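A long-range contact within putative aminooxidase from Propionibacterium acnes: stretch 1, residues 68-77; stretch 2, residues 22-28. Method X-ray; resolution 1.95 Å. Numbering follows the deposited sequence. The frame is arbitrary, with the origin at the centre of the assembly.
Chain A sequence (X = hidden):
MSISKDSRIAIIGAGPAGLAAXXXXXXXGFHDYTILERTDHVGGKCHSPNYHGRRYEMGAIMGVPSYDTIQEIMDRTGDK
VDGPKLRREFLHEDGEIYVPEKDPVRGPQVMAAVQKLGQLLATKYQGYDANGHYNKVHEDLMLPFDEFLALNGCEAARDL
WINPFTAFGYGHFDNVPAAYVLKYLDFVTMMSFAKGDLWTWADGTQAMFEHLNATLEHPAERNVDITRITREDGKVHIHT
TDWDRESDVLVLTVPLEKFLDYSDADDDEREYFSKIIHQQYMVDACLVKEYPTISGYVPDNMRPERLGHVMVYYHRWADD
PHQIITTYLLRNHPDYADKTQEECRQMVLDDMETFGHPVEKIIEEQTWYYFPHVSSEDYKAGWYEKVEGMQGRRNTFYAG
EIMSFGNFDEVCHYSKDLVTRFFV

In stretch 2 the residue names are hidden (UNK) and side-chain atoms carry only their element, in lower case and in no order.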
# COMPACT_ATOMS: atom_id res chain seq x y z
N ASP A 68 9.85 -1.01 11.41
CA ASP A 68 10.61 -0.14 12.33
C ASP A 68 10.07 1.28 12.42
O ASP A 68 9.93 1.82 13.52
CB ASP A 68 12.10 -0.12 11.95
CG ASP A 68 12.85 -1.45 12.32
OD1 ASP A 68 12.43 -2.16 13.26
OD2 ASP A 68 13.87 -1.75 11.67
N THR A 69 9.74 1.89 11.28
CA THR A 69 9.24 3.27 11.28
C THR A 69 7.87 3.36 11.95
O THR A 69 7.61 4.26 12.73
CB THR A 69 9.20 3.86 9.86
OG1 THR A 69 10.46 3.59 9.21
CG2 THR A 69 8.97 5.36 9.90
N ILE A 70 6.99 2.40 11.67
CA ILE A 70 5.70 2.35 12.36
C ILE A 70 5.90 2.18 13.87
O ILE A 70 5.15 2.77 14.65
CB ILE A 70 4.73 1.27 11.81
CG1 ILE A 70 4.51 1.46 10.30
CG2 ILE A 70 3.39 1.32 12.57
CD1 ILE A 70 4.27 2.93 9.85
N GLN A 71 6.90 1.41 14.29
CA GLN A 71 7.22 1.31 15.72
C GLN A 71 7.58 2.68 16.30
O GLN A 71 7.14 3.03 17.40
CB GLN A 71 8.36 0.33 15.98
CG GLN A 71 8.69 0.16 17.47
CD GLN A 71 7.50 -0.32 18.27
OE1 GLN A 71 7.02 -1.44 18.07
NE2 GLN A 71 7.00 0.52 19.17
N GLU A 72 8.37 3.46 15.56
CA GLU A 72 8.70 4.83 15.98
C GLU A 72 7.46 5.72 16.13
O GLU A 72 7.40 6.59 17.03
CB GLU A 72 9.66 5.48 14.99
CG GLU A 72 11.12 5.14 15.21
CD GLU A 72 12.00 5.79 14.17
OE1 GLU A 72 11.69 6.92 13.75
OE2 GLU A 72 13.00 5.16 13.77
N ILE A 73 6.50 5.51 15.24
CA ILE A 73 5.23 6.23 15.25
C ILE A 73 4.43 5.86 16.49
O ILE A 73 3.93 6.75 17.18
CB ILE A 73 4.39 5.98 13.97
CG1 ILE A 73 5.07 6.59 12.74
CG2 ILE A 73 2.99 6.56 14.11
CD1 ILE A 73 4.39 6.27 11.41
N MET A 74 4.33 4.57 16.80
CA MET A 74 3.64 4.12 18.03
C MET A 74 4.31 4.65 19.32
O MET A 74 3.62 4.95 20.30
CB MET A 74 3.54 2.58 18.08
CG MET A 74 2.64 1.94 17.02
SD MET A 74 2.35 0.17 17.29
CE MET A 74 3.82 -0.53 16.54
N ASP A 75 5.64 4.76 19.32
CA ASP A 75 6.37 5.29 20.48
C ASP A 75 5.89 6.72 20.76
O ASP A 75 5.73 7.13 21.91
CB ASP A 75 7.88 5.35 20.25
CG ASP A 75 8.53 3.99 20.09
OD1 ASP A 75 7.94 2.95 20.47
OD2 ASP A 75 9.67 3.97 19.57
N ARG A 76 5.70 7.46 19.68
CA ARG A 76 5.26 8.86 19.76
C ARG A 76 3.81 9.01 20.21
O ARG A 76 3.46 9.95 20.94
CB ARG A 76 5.46 9.52 18.40
CG ARG A 76 5.41 11.02 18.46
CD ARG A 76 5.63 11.65 17.12
NE ARG A 76 5.08 13.00 17.13
CZ ARG A 76 5.77 14.13 17.17
NH1 ARG A 76 7.11 14.14 17.18
NH2 ARG A 76 5.10 15.28 17.20
N THR A 77 2.95 8.08 19.81
CA THR A 77 1.50 8.20 20.07
C THR A 77 1.03 7.45 21.32
O THR A 77 -0.05 7.75 21.86
CB THR A 77 0.69 7.68 18.88
OG1 THR A 77 1.01 6.31 18.65
CG2 THR A 77 0.97 8.49 17.60
N UNK A 22 5.31 15.17 8.18
CA UNK A 22 5.15 16.18 9.22
C UNK A 22 5.90 15.83 10.49
O UNK A 22 6.69 16.64 11.00
N UNK A 23 5.65 14.63 11.01
CA UNK A 23 6.36 14.11 12.20
C UNK A 23 7.86 14.28 12.11
O UNK A 23 8.49 14.77 13.04
c UNK A 23 6.07 12.62 12.40
s UNK A 23 6.58 10.18 13.60
c UNK A 23 6.90 11.94 13.49
c UNK A 23 7.97 9.57 14.55
N UNK A 24 8.44 13.84 11.01
CA UNK A 24 9.91 13.79 10.91
C UNK A 24 10.53 15.13 10.55
O UNK A 24 11.69 15.40 10.89
c UNK A 24 10.21 11.31 10.60
c UNK A 24 9.19 10.45 10.21
o UNK A 24 9.64 7.57 12.38
c UNK A 24 9.86 8.81 11.81
c UNK A 24 10.89 9.64 12.23
c UNK A 24 11.06 10.89 11.62
c UNK A 24 9.02 9.21 10.81
c UNK A 24 10.36 12.67 9.95
N UNK A 25 9.76 15.99 9.88
CA UNK A 25 10.20 17.37 9.68
C UNK A 25 10.24 18.08 11.03
O UNK A 25 11.25 18.70 11.39
c UNK A 25 9.65 17.82 7.20
c UNK A 25 10.94 18.54 6.81
c UNK A 25 9.30 18.10 8.67
c UNK A 25 8.51 18.21 6.25
N UNK A 26 9.13 17.97 11.77
CA UNK A 26 9.04 18.55 13.10
C UNK A 26 10.26 18.16 13.93
O UNK A 26 10.94 19.01 14.49
c UNK A 26 7.75 18.10 13.79
o UNK A 26 5.09 18.56 15.08
c UNK A 26 6.15 18.42 15.71
o UNK A 26 6.20 17.94 16.86
c UNK A 26 7.44 18.87 15.07
N UNK A 27 10.53 16.85 13.98
CA UNK A 27 11.63 16.30 14.79
C UNK A 27 13.04 16.73 14.37
O UNK A 27 13.95 16.76 15.19
o UNK A 27 9.37 12.26 16.48
c UNK A 27 10.33 14.29 15.67
n UNK A 27 10.94 12.07 14.90
c UNK A 27 11.52 14.77 14.85
c UNK A 27 10.17 12.78 15.71
N UNK A 28 13.19 17.09 13.10
CA UNK A 28 14.44 17.65 12.56
C UNK A 28 14.56 19.15 12.78
O UNK A 28 15.60 19.75 12.44
c UNK A 28 14.56 17.33 11.06
O HOH W 1 8.42 16.84 17.71
O HOH W 2 11.21 8.98 15.75

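Position 22 carries no side-chain atoms at all, and nothing of stretch 1 comes near it; it is Gly22, whose carbonyl accepts a helical hydrogen bond from the backbone nitrogen of position 26. Position 23 has an unbranched side chain of two carbons, a sulfur and a terminal carbon. The sulfur lies 4.0 Å from CG1 of Ile73, the terminal carbon lies 3.9 Å from the backbone O of Glu72, and the second side-chain carbon packs 3.9 Å from CD of Arg76. A thioether in an unbranched chain identifies Met23. Its CA-to-CB bond points toward the facing helix, and chi1, chi2 and chi3 are all t, so the extended chain reaches across the gap, with CG, SD and CE each meeting a different residue.

At position 24, one carbon leads to a six-carbon ring bearing a single oxygen. That oxygen sits 2.5 Å from OE1 of Glu72 and 3.4 Å from CG2 of Thr69. A hydroxylated aromatic ring means Tyr24. The CA-to-CB bond points sideways, but the length of the ring carries its end to stretch 1, where OH donates a short hydrogen bond to the Glu72 carboxylate, which lies at the ring edge.

Position 25 holds four carbons forked at the second, the pattern of leucine. Leu25 is buried but out of reach of stretch 1. Position 26 has three carbons, the third carrying two oxygens, and one of these lies 2.9 Å from NH2 of Arg76. The carboxylate defines Glu26, and its OE2 forms a salt bridge with that arginine; OE1 is hydrogen-bonded elsewhere in the structure.

Position 27 also has three carbons, but the third bears one oxygen and one nitrogen, and the oxygen lies 3.0 Å from NH1 of Arg76. The amide is that of Gln27. Its OE1 accepts a hydrogen bond from NH1 of Arg76, while NE2 donates to water 2, which in turn donates to OE1 of Glu72. Position 28 ends in a single side-chain carbon; Ala28 does not touch stretch 1.

The two helices cross at 70°, with their axes 12.2 Å apart at closest approach, so long side chains must span the space between them. Arg76 has the largest covered area, and its guanidinium receives Glu26 and Gln27 at its edge, near its plane, where N-H groups can point at the acceptors. Water 1 reinforces the salt bridge by donating to OE2 of Glu26 and accepting from NH1 of Arg76. Met23 supplies the apolar filling beside these polar links, and Tyr24 extends the contact to Glu72 and Thr69, about one and two helical turns before Arg76.

Stretch 2 (22-28) GMYLEQA
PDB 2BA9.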